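Local coordinates for Tol-Pal system protein TolB (Acinetobacter baumannii, PDB 7MX5), which probably acts as the periplasmic member of the Tol-Pal system, which is thought to draw in the outer membrane during cell division and maintain its integrity, at residues A14-I19 / R41-S46; R206-T210 / M243-R248; A218-P223 / E262-P267; K300-R306 / L318-S323; V339-T343 / M375-G379. One frame throughout, in Å; residues are numbered along the deposited sequence.

One contact lies in the amino-terminal domain and four in the beta-propeller of TolB. Contact 1, first along the chain, pairs two parallel strands of a mixed sheet, with its centre about 47 Å from that of contact 2. Contacts 2, 3 and 5 each join two successive antiparallel sheets, whereas contact 4 lies inside one. Contacts 2 and 3 alternate along the chain, their centres about 15 Å apart, and share the sheet of strands 215-221 and 239-244, which contact 2 joins to the sheet before it and contact 3 to the sheet after it. Contacts 3 and 4 touch through a Glu262-Arg306 salt bridge; contacts 4 and 5 share a sheet, where His320 packs on Ile341. Contacts 2, 3 and 5 thus hold successive blades side by side.

Contact 1 of 5, residues A14-I19 / R41-S46; sequences APKIAI and RFTSSS
Pro15 and Thr43 open a run of backbone hydrogen bonds that joins residues 14-19 to residues 41-46 as neighbouring parallel strands. Thr43 N gives a nearly straight bond to Pro15 O (3.2 Å), and Thr43 O in turn accepts from Ile17 N at 2.8 Å. Further along, Ile19 N reaches Ser45 O (3.1 Å), while the bond from Ser45 N to Ile17 O is weak. The axes of strands 16-19 and 43-45 differ by 26° in direction.

A side-chain hydrogen bond reinforces that weak step. With its hydroxyl anti to the backbone N (chi1 178°), Ser44 turns OG onto Ile17 O at 2.9 Å, so one carbonyl oxygen takes this hydroxyl as well as the weakly bound amide. CA-H...O contacts add to the polar seam, among them Lys16 CA to Thr43 O at 3.4 Å.

Apolar contacts gather round Phe42. The CD1 tip of Ile17 comes to Phe42 CB at 3.6 Å, and the Pro15 ring slants across the side chain, its CG 3.9 Å from Phe42 CE1. Pro15 O lies at the edge of the aromatic ring, near its plane. At the far end Ser46 CB packs against the CG2 branch of Ile19.

The pair belongs to a beta-alpha-beta unit in the TolB amino-terminal domain. Helix 29-37 links the two strands and meets Ile17 through Leu36, while its Glu33 accepts a hydrogen bond from Ser46 OG. Helix 110-126 touches Ile17 and Phe42 through Leu125, and strand 70-78 flanks strand 16-19 on the side away from strand 43-45.

Contact 2 of 5, residues R206-T210 / M243-R248; sequences REVIT and MDLSTR
Glu207 and Arg248 meet at a slant, with the planes of carboxylate and guanidinium turned 59° apart. The meeting is one-pronged: Glu207 OE1 lies at the guanidinium edge and pairs with Arg248 NH2 in a salt bridge, whose modelled separation of 2.4 Å is too short to be taken literally, whereas Glu207 OE2 stays 3.9 Å from Arg248 NH2. A bend at chi2 (62°) carries the arginine chain across, and NH1 turns back to make a weak hydrogen bond to Leu245 O in its own turn.

Ile209 crosses the arginine at about a right angle, its CD1 branch 3.6 Å from Arg248 NH2. The other branch, CG2, sits anti to the backbone N and leans on Met243 SD at 3.5 Å. Beyond the sulfur, the thioether bends at chi3 and brings CE to Thr210 CB (3.6 Å). Ile209 and Thr210 both face Ile196, forming a classic beta bulge at this edge of the sheet.

No backbone hydrogen bond joins residues 206-210 to 243-248, which belong to neighbouring propeller sheets. Branched aliphatic groups and a flexible thioether make up the buried side of the contact, while a charged pair links the partly exposed Glu207 and Arg248, where the ionic attraction is probably softened by solvent.

Contact 3 of 5, residues A218-P223 / E262-P267; sequences APSFSP and EARYTP
Tyr265 carries much of this contact, and its side chain runs from strand 263-265 toward residues 220-223. At the root, CB lies 3.9 Å from Pro223 CD. With CG anti to its own carbonyl carbon (chi1 -75°), the ring turns one face to the backbone at Ser222. The CA of that serine stands 3.6 Å from the ring centroid and only 14° off the normal, a CH-pi contact over the face. Along the CD2 side, CD2 approaches Phe221 O at 3.2 Å and CE2 meets Ser220 O at the ring edge. On the CE1 side, Ser222 OG sits over the face, offset toward the rim. The phenol OH finally makes a weak hydrogen bond to Gln242 outside the segments.

Away from the ring, the contact is sparser. Ser220 OG accepts only a weak hydrogen bond from Tyr265 N, and Ala218 CB rests on Glu262 CG at 3.7 Å. Between the strands, one water links Ala218 O to Ala263 N; a second donates to Ala263 O at 2.7 Å, accepts from Arg264 NE and gives a weak bond to Ala218 O.

Strands 215-221 and 263-265 are each the first of a four-stranded antiparallel sheet, and the segments 218-221 and 263-265 differ in direction by 13°. First strands of successive blades running nearly parallel are characteristic of a beta-propeller; here a tyrosine and two waters join them.

Contact 4 of 5, residues K300-R306 / L318-S323; sequences KGSFNAR and LVHRPS
Ala305 and Val319 form the most closely bonded part of this contact, a hydrogen-bonded antiparallel pair in which Val319 N gives a nearly straight bond to Ala305 O (2.7 Å) and Ala305 N returns one to Val319 O at 3.0 Å. The tight packing lies beside them, between Phe303 and Val319: the phenylalanine CG is anti to the backbone N (chi1 -174°), and CE1 brings the ring edge against Val319 CG1 at 3.6 Å.

On the sheet face of Asn304 and His320, the two side chains lie side by side with amide and imidazole planes 54° apart. His320 ND1 donates to Asn304 OD1, a bond modelled as very short. Asn304 ND2 gives a straight bond to Lys300 O (2.6 Å) and also reaches Gln283, so bonds at both ends of the amide fix its rotation.

Towards the outer end the contact slackens. Arg321 CB rests against Phe303 CB at 3.5 Å, but its guanidinium stands far enough from the ring for at most a weak cation-pi attraction. Beyond it, the approach of Ser302 OG to Ser323 is doubtful, because Ser323 is poorly ordered.

Strands 304-309 and 315-320 make a beta hairpin, the first two strands of a four-stranded antiparallel propeller sheet.

Contact 5 of 5, residues V339-T343 / M375-G379; sequences VNILT and MSTDG
Leu342 pushes its CD1 branch into the turn at residues 376-379, where it meets Thr377 O at 3.4 Å and also touches Ser376 O and Gly379 CA. Its CG lies 3.9 Å from Met375 CE, the two side chains running antiparallel alongside each other. Beside them, Thr343 slants across the thioether: Met375 SD is 3.5 Å from Thr343 CB and scarcely farther from its CG2. A bend at chi3 (78°) turns the methyl away from the threonine and back over Leu342. On the partly exposed side, Asn340 ND2 stands 3.2 Å from Thr377 O.

Strand 339-344 ends one four-stranded propeller sheet, while strand 369-376 belongs to the next sheet, so the contact spans the joint between adjacent blades of the beta-propeller. Strand 359-366 lines the same joint, Val360 touching Leu342 and Tyr362 touching Thr343.

A classic beta bulge, in which Leu342 and Thr343 both face Val329, probably helps to place Leu342. The receiving surface is a type I turn closed by the bond from Gly379 N to Ser376 O. Gly379 adopts a positive phi (96°), suited to a residue without a side chain. Ser376 OG steadies the turn further by donating to Asp378 OD1 at 2.6 Å, and the other carboxylate oxygen, OD2, forms a salt bridge with Arg380.

Contact 1 of 5, residues A14-I19 / R41-S46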
# COMPACT_ATOMS: atom_id res chain seq x y z
N ALA A 14 -18.98 -10.42 8.60
CA ALA A 14 -17.73 -11.16 8.55
C ALA A 14 -17.65 -12.01 9.81
O ALA A 14 -18.30 -11.70 10.81
CB ALA A 14 -16.53 -10.21 8.47
N PRO A 15 -16.89 -13.11 9.77
CA PRO A 15 -16.70 -13.90 11.00
C PRO A 15 -16.07 -13.05 12.09
O PRO A 15 -15.28 -12.14 11.83
CB PRO A 15 -15.77 -15.04 10.56
CG PRO A 15 -15.80 -15.05 9.08
CD PRO A 15 -16.28 -13.72 8.59
N LYS A 16 -16.43 -13.36 13.33
CA LYS A 16 -15.93 -12.64 14.49
C LYS A 16 -14.79 -13.41 15.14
O LYS A 16 -14.79 -14.64 15.17
CB LYS A 16 -17.06 -12.39 15.50
CG LYS A 16 -18.38 -12.01 14.86
CD LYS A 16 -19.50 -11.93 15.89
CE LYS A 16 -20.67 -11.11 15.37
NZ LYS A 16 -20.62 -10.93 13.89
N ILE A 17 -13.82 -12.67 15.67
CA ILE A 17 -12.65 -13.25 16.30
C ILE A 17 -12.56 -12.70 17.72
O ILE A 17 -12.25 -11.53 17.92
CB ILE A 17 -11.36 -12.94 15.53
CG1 ILE A 17 -11.51 -13.35 14.06
CG2 ILE A 17 -10.17 -13.66 16.16
CD1 ILE A 17 -10.40 -12.84 13.18
N ALA A 18 -12.84 -13.56 18.70
CA ALA A 18 -12.67 -13.18 20.10
C ALA A 18 -11.19 -13.20 20.44
O ALA A 18 -10.47 -14.14 20.09
CB ALA A 18 -13.44 -14.13 21.01
N ILE A 19 -10.72 -12.16 21.12
CA ILE A 19 -9.34 -12.06 21.56
C ILE A 19 -9.34 -11.82 23.06
O ILE A 19 -9.69 -10.72 23.52
CB ILE A 19 -8.56 -10.96 20.81
CG1 ILE A 19 -7.19 -10.73 21.45
CG2 ILE A 19 -9.37 -9.66 20.71
CD1 ILE A 19 -6.43 -9.58 20.83
N ARG A 41 -11.87 -8.38 6.32
CA ARG A 41 -12.48 -9.70 6.23
C ARG A 41 -12.99 -10.23 7.56
O ARG A 41 -13.66 -11.27 7.57
CB ARG A 41 -11.47 -10.72 5.67
CG ARG A 41 -11.49 -10.85 4.16
CD ARG A 41 -10.95 -12.20 3.73
NE ARG A 41 -11.41 -13.27 4.61
CZ ARG A 41 -11.61 -14.52 4.23
NH1 ARG A 41 -11.39 -14.91 2.99
NH2 ARG A 41 -12.03 -15.41 5.13
N PHE A 42 -12.71 -9.56 8.68
CA PHE A 42 -13.12 -10.04 9.99
C PHE A 42 -13.43 -8.86 10.90
O PHE A 42 -13.08 -7.71 10.60
CB PHE A 42 -12.04 -10.92 10.64
CG PHE A 42 -11.62 -12.09 9.80
CD1 PHE A 42 -12.36 -13.27 9.82
CD2 PHE A 42 -10.49 -12.03 9.01
CE1 PHE A 42 -11.98 -14.35 9.06
CE2 PHE A 42 -10.10 -13.11 8.25
CZ PHE A 42 -10.84 -14.27 8.27
N THR A 43 -14.09 -9.17 12.01
CA THR A 43 -14.24 -8.26 13.13
C THR A 43 -13.71 -8.94 14.38
O THR A 43 -13.65 -10.17 14.46
CB THR A 43 -15.70 -7.83 13.33
OG1 THR A 43 -16.45 -8.93 13.87
CG2 THR A 43 -16.32 -7.39 12.02
N SER A 44 -13.33 -8.14 15.37
CA SER A 44 -12.74 -8.67 16.59
C SER A 44 -13.19 -7.85 17.79
O SER A 44 -13.52 -6.67 17.67
CB SER A 44 -11.21 -8.68 16.51
OG SER A 44 -10.63 -9.15 17.71
N SER A 45 -13.21 -8.50 18.95
CA SER A 45 -13.62 -7.85 20.19
C SER A 45 -12.95 -8.53 21.37
O SER A 45 -12.55 -9.70 21.30
CB SER A 45 -15.15 -7.88 20.36
OG SER A 45 -15.60 -6.75 21.07
N SER A 46 -12.82 -7.79 22.47
CA SER A 46 -12.16 -8.29 23.66
C SER A 46 -12.88 -7.93 24.96
O SER A 46 -12.44 -8.38 26.02
CB SER A 46 -10.72 -7.78 23.74
OG SER A 46 -10.69 -6.38 23.95

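Contact 2 of 5, residues R206-T210 / M243-R248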
# COMPACT_ATOMS: atom_id res chain seq x y z
N ARG A 206 21.73 9.13 -0.01
CA ARG A 206 21.02 9.23 -1.28
C ARG A 206 22.02 9.37 -2.42
O ARG A 206 23.23 9.46 -2.22
CB ARG A 206 20.05 10.42 -1.28
CG ARG A 206 20.73 11.76 -1.55
CD ARG A 206 19.98 12.93 -0.97
NE ARG A 206 18.75 13.28 -1.67
CZ ARG A 206 18.27 14.51 -1.76
NH1 ARG A 206 18.89 15.53 -1.20
NH2 ARG A 206 17.14 14.72 -2.42
N GLU A 207 21.49 9.41 -3.65
CA GLU A 207 22.29 9.62 -4.84
C GLU A 207 21.38 10.06 -5.97
O GLU A 207 20.22 9.63 -6.05
CB GLU A 207 23.08 8.37 -5.23
CG GLU A 207 22.21 7.17 -5.56
CD GLU A 207 22.94 6.12 -6.37
OE1 GLU A 207 23.74 6.49 -7.24
OE2 GLU A 207 22.71 4.91 -6.12
N VAL A 208 21.90 10.91 -6.85
CA VAL A 208 21.13 11.41 -7.98
C VAL A 208 21.11 10.34 -9.07
O VAL A 208 22.16 9.96 -9.60
CB VAL A 208 21.70 12.73 -8.51
CG1 VAL A 208 21.11 13.04 -9.88
CG2 VAL A 208 21.40 13.85 -7.55
N ILE A 209 19.92 9.86 -9.40
CA ILE A 209 19.79 8.90 -10.49
C ILE A 209 19.84 9.62 -11.84
O ILE A 209 20.64 9.27 -12.71
CB ILE A 209 18.50 8.08 -10.32
CG1 ILE A 209 18.66 7.06 -9.20
CG2 ILE A 209 18.15 7.39 -11.61
CD1 ILE A 209 19.80 6.08 -9.42
N THR A 210 18.99 10.63 -12.02
CA THR A 210 19.01 11.44 -13.23
C THR A 210 18.49 12.83 -12.90
O THR A 210 17.78 13.03 -11.91
CB THR A 210 18.18 10.81 -14.35
OG1 THR A 210 18.46 11.48 -15.59
CG2 THR A 210 16.69 10.92 -14.05
N MET A 243 15.98 3.35 -17.82
CA MET A 243 17.36 3.51 -17.40
C MET A 243 17.96 2.18 -17.00
O MET A 243 17.27 1.32 -16.43
CB MET A 243 17.47 4.49 -16.23
CG MET A 243 18.80 5.21 -16.19
SD MET A 243 19.12 6.03 -14.63
CE MET A 243 19.65 7.63 -15.22
N ASP A 244 19.24 2.01 -17.30
CA ASP A 244 20.02 0.88 -16.80
C ASP A 244 20.85 1.39 -15.62
O ASP A 244 21.64 2.33 -15.77
CB ASP A 244 20.91 0.30 -17.90
CG ASP A 244 21.85 -0.77 -17.38
OD1 ASP A 244 21.45 -1.53 -16.47
OD2 ASP A 244 22.98 -0.86 -17.89
N LEU A 245 20.66 0.77 -14.46
CA LEU A 245 21.23 1.31 -13.23
C LEU A 245 22.75 1.28 -13.22
O LEU A 245 23.38 2.13 -12.59
CB LEU A 245 20.68 0.55 -12.02
CG LEU A 245 19.18 0.63 -11.76
CD1 LEU A 245 18.87 0.30 -10.30
CD2 LEU A 245 18.62 1.99 -12.13
N SER A 246 23.35 0.31 -13.92
CA SER A 246 24.80 0.12 -13.83
C SER A 246 25.55 1.28 -14.47
O SER A 246 26.51 1.82 -13.89
CB SER A 246 25.20 -1.20 -14.48
OG SER A 246 24.98 -1.17 -15.87
N THR A 247 25.14 1.69 -15.67
CA THR A 247 25.86 2.69 -16.44
C THR A 247 25.08 3.99 -16.64
O THR A 247 25.59 4.90 -17.29
CB THR A 247 26.27 2.12 -17.80
OG1 THR A 247 26.44 0.70 -17.69
CG2 THR A 247 27.58 2.73 -18.28
N ARG A 248 23.86 4.10 -16.10
CA ARG A 248 23.01 5.29 -16.23
C ARG A 248 22.65 5.56 -17.67
O ARG A 248 22.35 6.69 -18.08
CB ARG A 248 23.64 6.53 -15.61
CG ARG A 248 23.04 6.91 -14.29
CD ARG A 248 23.23 5.82 -13.26
NE ARG A 248 23.04 6.33 -11.91
CZ ARG A 248 23.58 5.79 -10.83
NH1 ARG A 248 24.34 4.71 -10.89
NH2 ARG A 248 23.34 6.35 -9.64

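Contact 3 of 5, residues A218-P223 / E262-P267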
# COMPACT_ATOMS: atom_id res chain seq x y z
N ALA A 218 7.94 10.31 -12.15
CA ALA A 218 7.21 9.05 -12.06
C ALA A 218 8.16 7.86 -12.19
O ALA A 218 8.09 7.12 -13.18
CB ALA A 218 6.13 8.98 -13.14
N PRO A 219 9.03 7.63 -11.22
CA PRO A 219 9.96 6.50 -11.32
C PRO A 219 9.28 5.17 -11.00
O PRO A 219 8.28 5.11 -10.29
CB PRO A 219 11.04 6.82 -10.28
CG PRO A 219 10.40 7.77 -9.32
CD PRO A 219 9.20 8.39 -9.96
N SER A 220 9.86 4.11 -11.56
CA SER A 220 9.39 2.75 -11.32
C SER A 220 10.54 1.80 -11.59
O SER A 220 11.26 1.97 -12.58
CB SER A 220 8.19 2.40 -12.20
OG SER A 220 7.79 1.05 -12.02
N PHE A 221 10.72 0.82 -10.72
CA PHE A 221 11.91 -0.02 -10.72
C PHE A 221 11.60 -1.42 -11.24
O PHE A 221 10.53 -1.97 -10.97
CB PHE A 221 12.51 -0.10 -9.31
CG PHE A 221 13.18 1.16 -8.88
CD1 PHE A 221 14.44 1.48 -9.35
CD2 PHE A 221 12.55 2.03 -8.02
CE1 PHE A 221 15.07 2.65 -8.96
CE2 PHE A 221 13.16 3.20 -7.62
CZ PHE A 221 14.43 3.51 -8.09
N SER A 222 12.55 -1.97 -11.99
CA SER A 222 12.41 -3.30 -12.55
C SER A 222 12.39 -4.35 -11.43
O SER A 222 13.07 -4.19 -10.41
CB SER A 222 13.55 -3.60 -13.50
OG SER A 222 13.10 -3.69 -14.84
N PRO A 223 11.60 -5.41 -11.59
CA PRO A 223 11.62 -6.49 -10.59
C PRO A 223 13.00 -7.10 -10.38
O PRO A 223 13.31 -7.52 -9.26
CB PRO A 223 10.63 -7.52 -11.15
CG PRO A 223 9.78 -6.78 -12.11
CD PRO A 223 10.52 -5.57 -12.58
N GLU A 262 2.86 7.78 -17.08
CA GLU A 262 3.68 7.10 -16.08
C GLU A 262 3.78 5.63 -16.46
O GLU A 262 2.78 5.01 -16.85
CB GLU A 262 3.09 7.23 -14.67
CG GLU A 262 2.65 8.64 -14.29
CD GLU A 262 1.21 8.92 -14.66
OE1 GLU A 262 0.54 8.00 -15.17
OE2 GLU A 262 0.75 10.06 -14.44
N ALA A 263 4.98 5.07 -16.34
CA ALA A 263 5.24 3.68 -16.69
C ALA A 263 5.45 2.86 -15.43
O ALA A 263 6.13 3.29 -14.49
CB ALA A 263 6.47 3.56 -17.60
N ARG A 264 4.86 1.66 -15.40
CA ARG A 264 4.94 0.76 -14.25
C ARG A 264 5.25 -0.64 -14.75
O ARG A 264 4.52 -1.18 -15.58
CB ARG A 264 3.64 0.77 -13.45
CG ARG A 264 3.20 2.15 -12.98
CD ARG A 264 3.51 2.34 -11.50
NE ARG A 264 3.28 3.72 -11.07
CZ ARG A 264 2.75 4.06 -9.91
NH1 ARG A 264 2.37 3.15 -9.03
NH2 ARG A 264 2.59 5.35 -9.62
N TYR A 265 6.33 -1.23 -14.23
CA TYR A 265 6.74 -2.57 -14.64
C TYR A 265 5.70 -3.61 -14.26
O TYR A 265 5.05 -3.51 -13.21
CB TYR A 265 8.07 -2.94 -14.00
CG TYR A 265 9.29 -2.28 -14.60
CD1 TYR A 265 9.87 -2.77 -15.76
CD2 TYR A 265 9.88 -1.19 -13.98
CE1 TYR A 265 10.99 -2.17 -16.31
CE2 TYR A 265 11.00 -0.59 -14.51
CZ TYR A 265 11.56 -1.08 -15.67
OH TYR A 265 12.67 -0.48 -16.20
N THR A 266 5.54 -4.62 -15.11
CA THR A 266 4.80 -5.80 -14.70
C THR A 266 5.68 -6.65 -13.78
O THR A 266 6.89 -6.73 -13.99
CB THR A 266 4.37 -6.62 -15.92
OG1 THR A 266 5.51 -6.91 -16.73
CG2 THR A 266 3.33 -5.86 -16.74
N PRO A 267 5.09 -7.28 -12.76
CA PRO A 267 5.92 -8.00 -11.77
C PRO A 267 6.70 -9.18 -12.36
O PRO A 267 7.60 -9.69 -11.68
CB PRO A 267 4.90 -8.48 -10.73
CG PRO A 267 3.59 -8.45 -11.43
CD PRO A 267 3.66 -7.33 -12.42
O HOH W 1 5.35 5.17 -12.65
O HOH W 2 7.21 6.57 -15.46

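Contact 4 of 5, residues K300-R306 / L318-S323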
# COMPACT_ATOMS: atom_id res chain seq x y z
N LYS A 300 -12.99 -0.13 -21.64
CA LYS A 300 -14.23 0.40 -21.10
C LYS A 300 -14.06 1.88 -20.76
O LYS A 300 -13.09 2.26 -20.11
CB LYS A 300 -14.67 -0.38 -19.86
CG LYS A 300 -14.94 -1.85 -20.12
CD LYS A 300 -15.97 -2.41 -19.15
CE LYS A 300 -16.15 -3.90 -19.33
NZ LYS A 300 -16.10 -4.63 -18.03
N GLY A 301 -15.02 2.69 -21.20
CA GLY A 301 -15.03 4.10 -20.85
C GLY A 301 -14.15 4.95 -21.74
O GLY A 301 -13.44 4.48 -22.63
N SER A 302 -14.20 6.26 -21.48
CA SER A 302 -13.44 7.25 -22.22
C SER A 302 -12.16 7.67 -21.51
O SER A 302 -11.44 8.53 -22.03
CB SER A 302 -14.31 8.48 -22.50
OG SER A 302 -15.19 8.72 -21.42
N PHE A 303 -11.87 7.11 -20.35
CA PHE A 303 -10.71 7.53 -19.57
C PHE A 303 -10.27 6.38 -18.68
O PHE A 303 -11.01 5.96 -17.78
CB PHE A 303 -11.04 8.77 -18.73
CG PHE A 303 -9.86 9.35 -18.00
CD1 PHE A 303 -9.44 8.83 -16.79
CD2 PHE A 303 -9.18 10.44 -18.53
CE1 PHE A 303 -8.36 9.37 -16.12
CE2 PHE A 303 -8.09 10.98 -17.87
CZ PHE A 303 -7.68 10.45 -16.66
N ASN A 304 -9.06 5.87 -18.93
CA ASN A 304 -8.42 4.88 -18.08
C ASN A 304 -6.94 5.24 -18.01
O ASN A 304 -6.27 5.30 -19.04
CB ASN A 304 -8.61 3.46 -18.61
CG ASN A 304 -10.07 3.05 -18.68
OD1 ASN A 304 -10.60 2.44 -17.75
ND2 ASN A 304 -10.73 3.39 -19.78
N ALA A 305 -6.44 5.49 -16.80
CA ALA A 305 -5.09 6.00 -16.66
C ALA A 305 -4.55 5.66 -15.28
O ALA A 305 -5.28 5.19 -14.40
CB ALA A 305 -5.05 7.52 -16.89
N ARG A 306 -3.25 5.91 -15.11
CA ARG A 306 -2.57 5.76 -13.82
C ARG A 306 -2.71 4.33 -13.28
O ARG A 306 -3.07 4.11 -12.13
CB ARG A 306 -3.07 6.79 -12.81
CG ARG A 306 -2.52 8.20 -13.02
CD ARG A 306 -3.31 8.95 -14.09
NE ARG A 306 -2.44 9.78 -14.92
CZ ARG A 306 -2.87 10.55 -15.92
NH1 ARG A 306 -4.15 10.62 -16.23
NH2 ARG A 306 -1.99 11.27 -16.61
N LEU A 318 -6.39 1.34 -11.24
CA LEU A 318 -6.28 2.45 -12.17
C LEU A 318 -7.28 3.53 -11.80
O LEU A 318 -8.11 3.37 -10.90
CB LEU A 318 -6.50 1.99 -13.61
CG LEU A 318 -7.91 1.49 -13.95
CD1 LEU A 318 -8.27 1.85 -15.38
CD2 LEU A 318 -8.04 -0.01 -13.73
N VAL A 319 -7.19 4.65 -12.51
CA VAL A 319 -8.15 5.74 -12.41
C VAL A 319 -9.09 5.64 -13.61
O VAL A 319 -8.64 5.70 -14.76
CB VAL A 319 -7.45 7.11 -12.36
CG1 VAL A 319 -8.43 8.22 -12.69
CG2 VAL A 319 -6.83 7.33 -11.00
N HIS A 320 -10.38 5.48 -13.33
CA HIS A 320 -11.39 5.25 -14.36
C HIS A 320 -12.41 6.38 -14.32
O HIS A 320 -12.88 6.75 -13.24
CB HIS A 320 -12.06 3.90 -14.16
CG HIS A 320 -13.04 3.53 -15.23
ND1 HIS A 320 -12.65 2.95 -16.42
CD2 HIS A 320 -14.39 3.66 -15.30
CE1 HIS A 320 -13.72 2.74 -17.17
NE2 HIS A 320 -14.78 3.16 -16.51
N ARG A 321 -12.75 6.92 -15.49
CA ARG A 321 -13.67 8.04 -15.60
C ARG A 321 -14.71 7.76 -16.67
O ARG A 321 -14.47 8.01 -17.86
CB ARG A 321 -12.93 9.34 -15.90
CG ARG A 321 -13.33 10.51 -15.02
CD ARG A 321 -13.93 11.65 -15.82
NE ARG A 321 -12.97 12.23 -16.75
CZ ARG A 321 -12.55 13.49 -16.71
NH1 ARG A 321 -12.98 14.33 -15.78
NH2 ARG A 321 -11.68 13.91 -17.62
N PRO A 322 -15.87 7.23 -16.30
CA PRO A 322 -17.00 7.22 -17.24
C PRO A 322 -17.38 8.65 -17.60
O PRO A 322 -17.54 9.50 -16.73
CB PRO A 322 -18.12 6.50 -16.48
CG PRO A 322 -17.53 6.00 -15.21
CD PRO A 322 -16.18 6.58 -15.01
N SER A 323 -17.53 8.90 -18.91
CA SER A 323 -17.69 10.26 -19.41
C SER A 323 -18.82 11.02 -18.73
O SER A 323 -18.82 12.26 -18.76
CB SER A 323 -17.91 10.24 -20.92
OG SER A 323 -19.19 9.72 -21.24

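Contact 5 of 5, residues V339-T343 / M375-G379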
# COMPACT_ATOMS: atom_id res chain seq x y z
N VAL A 339 -13.69 -5.10 -15.59
CA VAL A 339 -13.36 -3.87 -14.88
C VAL A 339 -14.31 -3.74 -13.69
O VAL A 339 -15.53 -3.76 -13.85
CB VAL A 339 -13.46 -2.64 -15.80
CG1 VAL A 339 -13.54 -1.36 -14.98
CG2 VAL A 339 -12.27 -2.60 -16.75
N ASN A 340 -13.74 -3.60 -12.50
CA ASN A 340 -14.50 -3.45 -11.26
C ASN A 340 -14.28 -2.04 -10.72
O ASN A 340 -13.16 -1.70 -10.32
CB ASN A 340 -14.07 -4.50 -10.23
CG ASN A 340 -14.64 -4.24 -8.85
OD1 ASN A 340 -15.67 -3.59 -8.70
ND2 ASN A 340 -13.98 -4.77 -7.83
N ILE A 341 -15.34 -1.24 -10.70
CA ILE A 341 -15.27 0.09 -10.12
C ILE A 341 -15.34 -0.04 -8.61
O ILE A 341 -16.28 -0.62 -8.06
CB ILE A 341 -16.41 0.98 -10.65
CG1 ILE A 341 -16.23 1.23 -12.15
CG2 ILE A 341 -16.45 2.30 -9.88
CD1 ILE A 341 -16.89 2.50 -12.66
N LEU A 342 -14.33 0.50 -7.92
CA LEU A 342 -14.21 0.35 -6.48
C LEU A 342 -14.87 1.50 -5.72
O LEU A 342 -15.66 1.27 -4.80
CB LEU A 342 -12.73 0.24 -6.08
CG LEU A 342 -12.37 -0.71 -4.95
CD1 LEU A 342 -13.16 -2.01 -5.07
CD2 LEU A 342 -10.88 -0.99 -4.96
N THR A 343 -14.56 2.74 -6.10
CA THR A 343 -14.99 3.91 -5.35
C THR A 343 -14.75 5.18 -6.16
O THR A 343 -13.87 5.20 -7.03
CB THR A 343 -14.23 3.99 -4.02
OG1 THR A 343 -14.61 5.17 -3.31
CG2 THR A 343 -12.73 4.02 -4.27
N MET A 375 -8.79 0.66 0.63
CA MET A 375 -10.01 -0.09 0.34
C MET A 375 -9.67 -1.53 -0.00
O MET A 375 -8.65 -1.80 -0.65
CB MET A 375 -10.79 0.54 -0.82
CG MET A 375 -11.94 1.42 -0.37
SD MET A 375 -13.21 1.66 -1.62
CE MET A 375 -14.10 0.12 -1.50
N SER A 376 -10.52 -2.45 0.44
CA SER A 376 -10.42 -3.82 -0.01
C SER A 376 -10.81 -3.90 -1.49
O SER A 376 -11.68 -3.16 -1.96
CB SER A 376 -11.32 -4.73 0.83
OG SER A 376 -12.68 -4.36 0.70
N THR A 377 -10.16 -4.81 -2.21
CA THR A 377 -10.35 -4.88 -3.65
C THR A 377 -11.75 -5.37 -4.03
O THR A 377 -12.15 -5.21 -5.19
CB THR A 377 -9.30 -5.78 -4.29
OG1 THR A 377 -9.40 -7.10 -3.74
CG2 THR A 377 -7.91 -5.23 -4.03
N ASP A 378 -12.49 -5.96 -3.10
CA ASP A 378 -13.85 -6.38 -3.38
C ASP A 378 -14.89 -5.30 -3.12
O ASP A 378 -16.04 -5.44 -3.55
CB ASP A 378 -14.20 -7.65 -2.57
CG ASP A 378 -14.06 -7.45 -1.08
OD1 ASP A 378 -13.68 -6.34 -0.64
OD2 ASP A 378 -14.32 -8.41 -0.33
N GLY A 379 -14.51 -4.22 -2.43
CA GLY A 379 -15.36 -3.05 -2.33
C GLY A 379 -16.23 -2.93 -1.10
O GLY A 379 -17.21 -2.19 -1.14